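Local coordinates for protein sulfide-quinone reductase (Aquifex aeolicus, PDB 3HYW) that oxidises hydrogen sulfide with a quinone as electron acceptor, using bound FAD and building up polysulfur products in its active site, at residues G14-Y19 and G396-S401; L28-I33 and F69-I74. One frame throughout, in Å; residues are numbered along the deposited sequence.

Interaction 1 of 2, residues G14-Y19 and G396-S401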
loop_
_atom_site.group_PDB
_atom_site.type_symbol
_atom_site.label_atom_id
_atom_site.label_comp_id
_atom_site.label_asym_id
_atom_site.label_seq_id
_atom_site.Cartn_x
_atom_site.Cartn_y
_atom_site.Cartn_z
ATOM N N GLY A 14 24.136 -15.412 -28.287
ATOM C CA GLY A 14 25.002 -15.950 -29.337
ATOM C C GLY A 14 24.804 -15.285 -30.686
ATOM O O GLY A 14 25.774 -14.863 -31.332
ATOM N N ILE A 15 23.548 -15.193 -31.111
ATOM C CA ILE A 15 23.202 -14.486 -32.346
ATOM C C ILE A 15 23.620 -13.010 -32.287
ATOM O O ILE A 15 24.229 -12.512 -33.223
ATOM C CB ILE A 15 21.687 -14.636 -32.710
ATOM C CG1 ILE A 15 21.319 -16.110 -32.968
ATOM C CG2 ILE A 15 21.297 -13.734 -33.904
ATOM C CD1 ILE A 15 21.869 -16.714 -34.274
ATOM N N ALA A 16 23.307 -12.319 -31.188
ATOM C CA ALA A 16 23.663 -10.902 -31.052
ATOM C C ALA A 16 25.169 -10.678 -31.135
ATOM O O ALA A 16 25.623 -9.761 -31.813
ATOM C CB ALA A 16 23.100 -10.316 -29.750
ATOM N N THR A 17 25.943 -11.521 -30.455
ATOM C CA THR A 17 27.401 -11.409 -30.491
ATOM C C THR A 17 27.961 -11.714 -31.888
ATOM O O THR A 17 28.764 -10.949 -32.403
ATOM C CB THR A 17 28.086 -12.288 -29.406
ATOM O OG1 THR A 17 27.383 -12.149 -28.163
ATOM C CG2 THR A 17 29.538 -11.842 -29.201
ATOM N N ALA A 18 27.530 -12.820 -32.493
ATOM C CA ALA A 18 27.950 -13.177 -33.854
ATOM C C ALA A 18 27.630 -12.091 -34.888
ATOM O O ALA A 18 28.491 -11.751 -35.701
ATOM C CB ALA A 18 27.349 -14.510 -34.276
ATOM N N TYR A 19 26.404 -11.560 -34.860
ATOM C CA TYR A 19 26.016 -10.496 -35.790
ATOM C C TYR A 19 26.788 -9.205 -35.517
ATOM O O TYR A 19 27.208 -8.527 -36.458
ATOM C CB TYR A 19 24.507 -10.224 -35.738
ATOM C CG TYR A 19 23.600 -11.275 -36.375
ATOM C CD1 TYR A 19 24.063 -12.561 -36.681
ATOM C CD2 TYR A 19 22.255 -10.995 -36.612
ATOM C CE1 TYR A 19 23.214 -13.518 -37.240
ATOM C CE2 TYR A 19 21.405 -11.944 -37.158
ATOM C CZ TYR A 19 21.885 -13.196 -37.471
ATOM O OH TYR A 19 21.030 -14.130 -38.012
ATOM N N GLY A 396 20.195 -10.003 -40.174
ATOM C CA GLY A 396 21.638 -9.973 -39.942
ATOM C C GLY A 396 22.180 -8.806 -39.148
ATOM O O GLY A 396 23.377 -8.553 -39.162
ATOM N N ASN A 397 21.306 -8.105 -38.438
ATOM C CA ASN A 397 21.724 -6.988 -37.610
ATOM C C ASN A 397 20.854 -6.905 -36.363
ATOM O O ASN A 397 19.682 -6.524 -36.447
ATOM C CB ASN A 397 21.672 -5.681 -38.412
ATOM C CG ASN A 397 22.502 -4.562 -37.781
ATOM O OD1 ASN A 397 22.811 -4.587 -36.588
ATOM N ND2 ASN A 397 22.880 -3.585 -38.594
ATOM N N ILE A 398 21.420 -7.286 -35.216
ATOM C CA ILE A 398 20.695 -7.239 -33.937
ATOM C C ILE A 398 20.830 -5.850 -33.306
ATOM O O ILE A 398 20.086 -5.506 -32.387
ATOM C CB ILE A 398 21.157 -8.355 -32.926
ATOM C CG1 ILE A 398 21.084 -9.755 -33.554
ATOM C CG2 ILE A 398 20.322 -8.345 -31.634
ATOM C CD1 ILE A 398 19.698 -10.172 -34.068
ATOM N N ALA A 399 21.764 -5.050 -33.816
ATOM C CA ALA A 399 21.998 -3.717 -33.268
ATOM C C ALA A 399 22.013 -2.621 -34.344
ATOM O O ALA A 399 23.038 -1.971 -34.550
ATOM C CB ALA A 399 23.289 -3.697 -32.448
ATOM N N PRO A 400 20.869 -2.400 -35.028
ATOM C CA PRO A 400 20.825 -1.326 -36.028
ATOM C C PRO A 400 21.080 0.026 -35.360
ATOM O O PRO A 400 20.559 0.273 -34.270
ATOM C CB PRO A 400 19.388 -1.374 -36.548
ATOM C CG PRO A 400 18.816 -2.650 -36.099
ATOM C CD PRO A 400 19.568 -3.080 -34.885
ATOM N N SER A 401 21.867 0.883 -36.010
ATOM C CA SER A 401 22.253 2.177 -35.441
ATOM C C SER A 401 21.078 3.024 -34.931
ATOM O O SER A 401 21.209 3.694 -33.900
ATOM C CB SER A 401 23.089 2.992 -36.437
ATOM O OG SER A 401 22.265 3.593 -37.420
#
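Ile398 reaches across to the helical turn of 14-19 and carries most of the apolar packing. With its CG1 anti to the carbonyl carbon (chi1 -54°), that branch lies 3.5 Å from Tyr19 CD2 and also touches Ala16 CA. The other branch, CG2 of Ile398, meets Ala16 CB at 3.9 Å. The terminal CD1 of Ile398 comes within 3.9 Å of Ile15 CG2, the two isoleucine side chains crossing at about a right angle. Ile15 CG2 also sits over the centre of the Tyr19 ring, 3.6 Å above its plane, so the ring is packed from within its own helix as well as from the loop.

The second kind of contact is ring against backbone. Tyr19 CD2 approaches Gly396 C at 3.4 Å, and Tyr19 CE2 approaches Gly396 CA at the same distance. Gly396 closes the preceding helix in a Schellman motif with positive phi (85°).

Of the polar bonds, one lies within 396-401, where Ala399 N donates to Asn397 OD1 at 3.0 Å in an Asx turn that shapes the loop. Tyr19 OH is bonded outside the two segments, to the backbone carbonyl Val393 O of helix 376-395.

Helix 12-24, whose first residues belong to the glycine-rich FAD-binding loop, thus meets the link between helices 376-395 and 401-411; helix 314-332 touches Ala16, and strand 29-33 packs against Ile15 and Ala18.

Interaction 2 of 2, residues L28-I33 and F69-I74; sequences LKITLI and FNIEFI
The Phe73 ring meets Leu32 at its edge, where Leu32 CD2 lies in the ring plane, 3.7 Å from Phe73 CE2. Leu62 and Leu66 also touch this side chain.

The backbones run parallel, their short axes 4.6 Å apart at closest approach and 24° from aligned. Three hydrogen bonds establish the pairing. Glu72 N donates to Ile30 O at 3.0 Å. Leu32 N donates to Glu72 O at 2.7 Å, and Ile74 N in turn donates to Leu32 O at 2.9 Å. Beyond the first of them, a water accepts from Ile30 N and donates to Asn70 O, linking strand 29-33 to the loop residue Asn70.

Side chains alternate between two faces. Ile30, Leu32, Ile71 and Phe73 share one, against helix 12-24 and nearby loops. On the other, Thr31 OG1 donates to the anti lone pair of Glu72 OE1 at 2.7 Å and also bonds His4 NE2, while Thr31 CG2 packs on Ile74 CD1 at 3.6 Å. A valine in place of Thr31 would probably leave the Glu72 carboxylate without this donor and His4 without its hydroxyl partner.

The chemistry implies an outer strand fixed mainly by backbone bonding, with one hydroxyl tethering an exposed carboxylate at the margin of the FAD-binding Rossmann-type sheet.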
loop_
_atom_site.group_PDB
_atom_site.type_symbol
_atom_site.label_atom_id
_atom_site.label_comp_id
_atom_site.label_asym_id
_atom_site.label_seq_id
_atom_site.Cartn_x
_atom_site.Cartn_y
_atom_site.Cartn_z
ATOM N N LEU A 28 36.330 -11.219 -40.528
ATOM C CA LEU A 28 36.421 -12.119 -39.376
ATOM C C LEU A 28 35.768 -13.468 -39.681
ATOM O O LEU A 28 34.645 -13.507 -40.169
ATOM C CB LEU A 28 35.693 -11.492 -38.184
ATOM C CG LEU A 28 36.274 -11.472 -36.764
ATOM C CD1 LEU A 28 35.162 -11.313 -35.743
ATOM C CD2 LEU A 28 37.142 -12.666 -36.427
ATOM N N LYS A 29 36.466 -14.568 -39.402
ATOM C CA LYS A 29 35.835 -15.884 -39.491
ATOM C C LYS A 29 35.036 -16.140 -38.211
ATOM O O LYS A 29 35.542 -15.958 -37.105
ATOM C CB LYS A 29 36.859 -16.995 -39.735
ATOM C CG LYS A 29 36.235 -18.360 -40.002
ATOM C CD LYS A 29 37.294 -19.459 -40.179
ATOM C CE LYS A 29 36.633 -20.832 -40.314
ATOM N NZ LYS A 29 37.621 -21.945 -40.256
ATOM N N ILE A 30 33.779 -16.538 -38.374
ATOM C CA ILE A 30 32.876 -16.732 -37.240
ATOM C C ILE A 30 32.121 -18.048 -37.388
ATOM O O ILE A 30 31.487 -18.302 -38.408
ATOM C CB ILE A 30 31.859 -15.561 -37.088
ATOM C CG1 ILE A 30 32.591 -14.223 -36.909
ATOM C CG2 ILE A 30 30.908 -15.821 -35.911
ATOM C CD1 ILE A 30 31.732 -13.006 -37.150
ATOM N N THR A 31 32.208 -18.878 -36.354
ATOM C CA THR A 31 31.510 -20.144 -36.315
ATOM C C THR A 31 30.569 -20.138 -35.120
ATOM O O THR A 31 30.983 -19.851 -33.990
ATOM C CB THR A 31 32.499 -21.326 -36.213
ATOM O OG1 THR A 31 33.414 -21.278 -37.317
ATOM C CG2 THR A 31 31.764 -22.661 -36.225
ATOM N N LEU A 32 29.303 -20.441 -35.381
ATOM C CA LEU A 32 28.318 -20.578 -34.324
ATOM C C LEU A 32 27.939 -22.046 -34.172
ATOM O O LEU A 32 27.557 -22.706 -35.147
ATOM C CB LEU A 32 27.085 -19.714 -34.607
ATOM C CG LEU A 32 26.077 -19.522 -33.461
ATOM C CD1 LEU A 32 25.580 -18.078 -33.406
ATOM C CD2 LEU A 32 24.904 -20.473 -33.597
ATOM N N ILE A 33 28.060 -22.542 -32.943
ATOM C CA ILE A 33 27.706 -23.915 -32.604
ATOM C C ILE A 33 26.473 -23.893 -31.704
ATOM O O ILE A 33 26.490 -23.269 -30.644
ATOM C CB ILE A 33 28.867 -24.633 -31.846
ATOM C CG1 ILE A 33 30.183 -24.554 -32.638
ATOM C CG2 ILE A 33 28.492 -26.078 -31.540
ATOM C CD1 ILE A 33 31.407 -25.046 -31.865
ATOM N N PHE A 69 25.232 -14.530 -43.963
ATOM C CA PHE A 69 25.985 -13.522 -43.222
ATOM C C PHE A 69 27.427 -13.965 -43.000
ATOM O O PHE A 69 28.116 -13.462 -42.108
ATOM C CB PHE A 69 25.271 -13.197 -41.898
ATOM C CG PHE A 69 23.808 -12.898 -42.068
ATOM C CD1 PHE A 69 23.377 -11.949 -43.008
ATOM C CD2 PHE A 69 22.855 -13.572 -41.318
ATOM C CE1 PHE A 69 22.016 -11.675 -43.187
ATOM C CE2 PHE A 69 21.492 -13.300 -41.485
ATOM C CZ PHE A 69 21.077 -12.354 -42.423
ATOM N N ASN A 70 27.879 -14.896 -43.842
ATOM C CA ASN A 70 29.217 -15.503 -43.743
ATOM C C ASN A 70 29.538 -16.060 -42.348
ATOM O O ASN A 70 30.652 -15.917 -41.844
ATOM C CB ASN A 70 30.302 -14.537 -44.250
ATOM C CG ASN A 70 30.101 -14.144 -45.709
ATOM O OD1 ASN A 70 30.411 -13.018 -46.112
ATOM N ND2 ASN A 70 29.569 -15.068 -46.505
ATOM N N ILE A 71 28.541 -16.690 -41.731
ATOM C CA ILE A 71 28.710 -17.336 -40.428
ATOM C C ILE A 71 28.523 -18.839 -40.612
ATOM O O ILE A 71 27.519 -19.287 -41.169
ATOM C CB ILE A 71 27.724 -16.763 -39.365
ATOM C CG1 ILE A 71 28.069 -15.298 -39.060
ATOM C CG2 ILE A 71 27.741 -17.600 -38.069
ATOM C CD1 ILE A 71 26.947 -14.511 -38.381
ATOM N N GLU A 72 29.514 -19.612 -40.179
ATOM C CA GLU A 72 29.433 -21.067 -40.262
ATOM C C GLU A 72 28.572 -21.587 -39.112
ATOM O O GLU A 72 28.805 -21.241 -37.961
ATOM C CB GLU A 72 30.835 -21.688 -40.226
ATOM C CG GLU A 72 30.850 -23.214 -40.273
ATOM C CD GLU A 72 32.211 -23.805 -39.943
ATOM O OE1 GLU A 72 33.002 -23.145 -39.225
ATOM O OE2 GLU A 72 32.484 -24.938 -40.392
ATOM N N PHE A 73 27.569 -22.397 -39.439
ATOM C CA PHE A 73 26.693 -22.994 -38.442
ATOM C C PHE A 73 26.989 -24.483 -38.282
ATOM O O PHE A 73 26.980 -25.234 -39.255
ATOM C CB PHE A 73 25.225 -22.780 -38.815
ATOM C CG PHE A 73 24.245 -23.289 -37.782
ATOM C CD1 PHE A 73 23.273 -24.231 -38.131
ATOM C CD2 PHE A 73 24.284 -22.821 -36.468
ATOM C CE1 PHE A 73 22.355 -24.695 -37.185
ATOM C CE2 PHE A 73 23.377 -23.283 -35.514
ATOM C CZ PHE A 73 22.410 -24.221 -35.872
ATOM N N ILE A 74 27.270 -24.886 -37.046
ATOM C CA ILE A 74 27.412 -26.290 -36.695
ATOM C C ILE A 74 26.252 -26.653 -35.774
ATOM O O ILE A 74 26.190 -26.197 -34.632
ATOM C CB ILE A 74 28.782 -26.587 -36.022
ATOM C CG1 ILE A 74 29.927 -26.258 -36.988
ATOM C CG2 ILE A 74 28.864 -28.064 -35.576
ATOM C CD1 ILE A 74 31.297 -26.227 -36.348
HETATM O O HOH W 1 33.021 -16.992 -41.158
#

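Helix 12-24 and strand 29-33 are successive elements of the Rossmann-type FAD-binding fold, and each takes part in one of the two contacts, whose centres lie about 13 Å apart. Interaction 1 is buried and depends on apolar and ring-to-backbone packing between a helix and a loop far along the chain; interaction 2 is only partly buried and depends on parallel backbone pairing, with a polar margin around Glu72. They meet directly: Phe69 CZ reaches Gly396 N at 3.4 Å, its ring standing edge-to-face with Tyr19, and Leu32 CD1 lies 3.8 Å from Gly14 O. The helix is therefore packed between the 396-401 loop and the sheet.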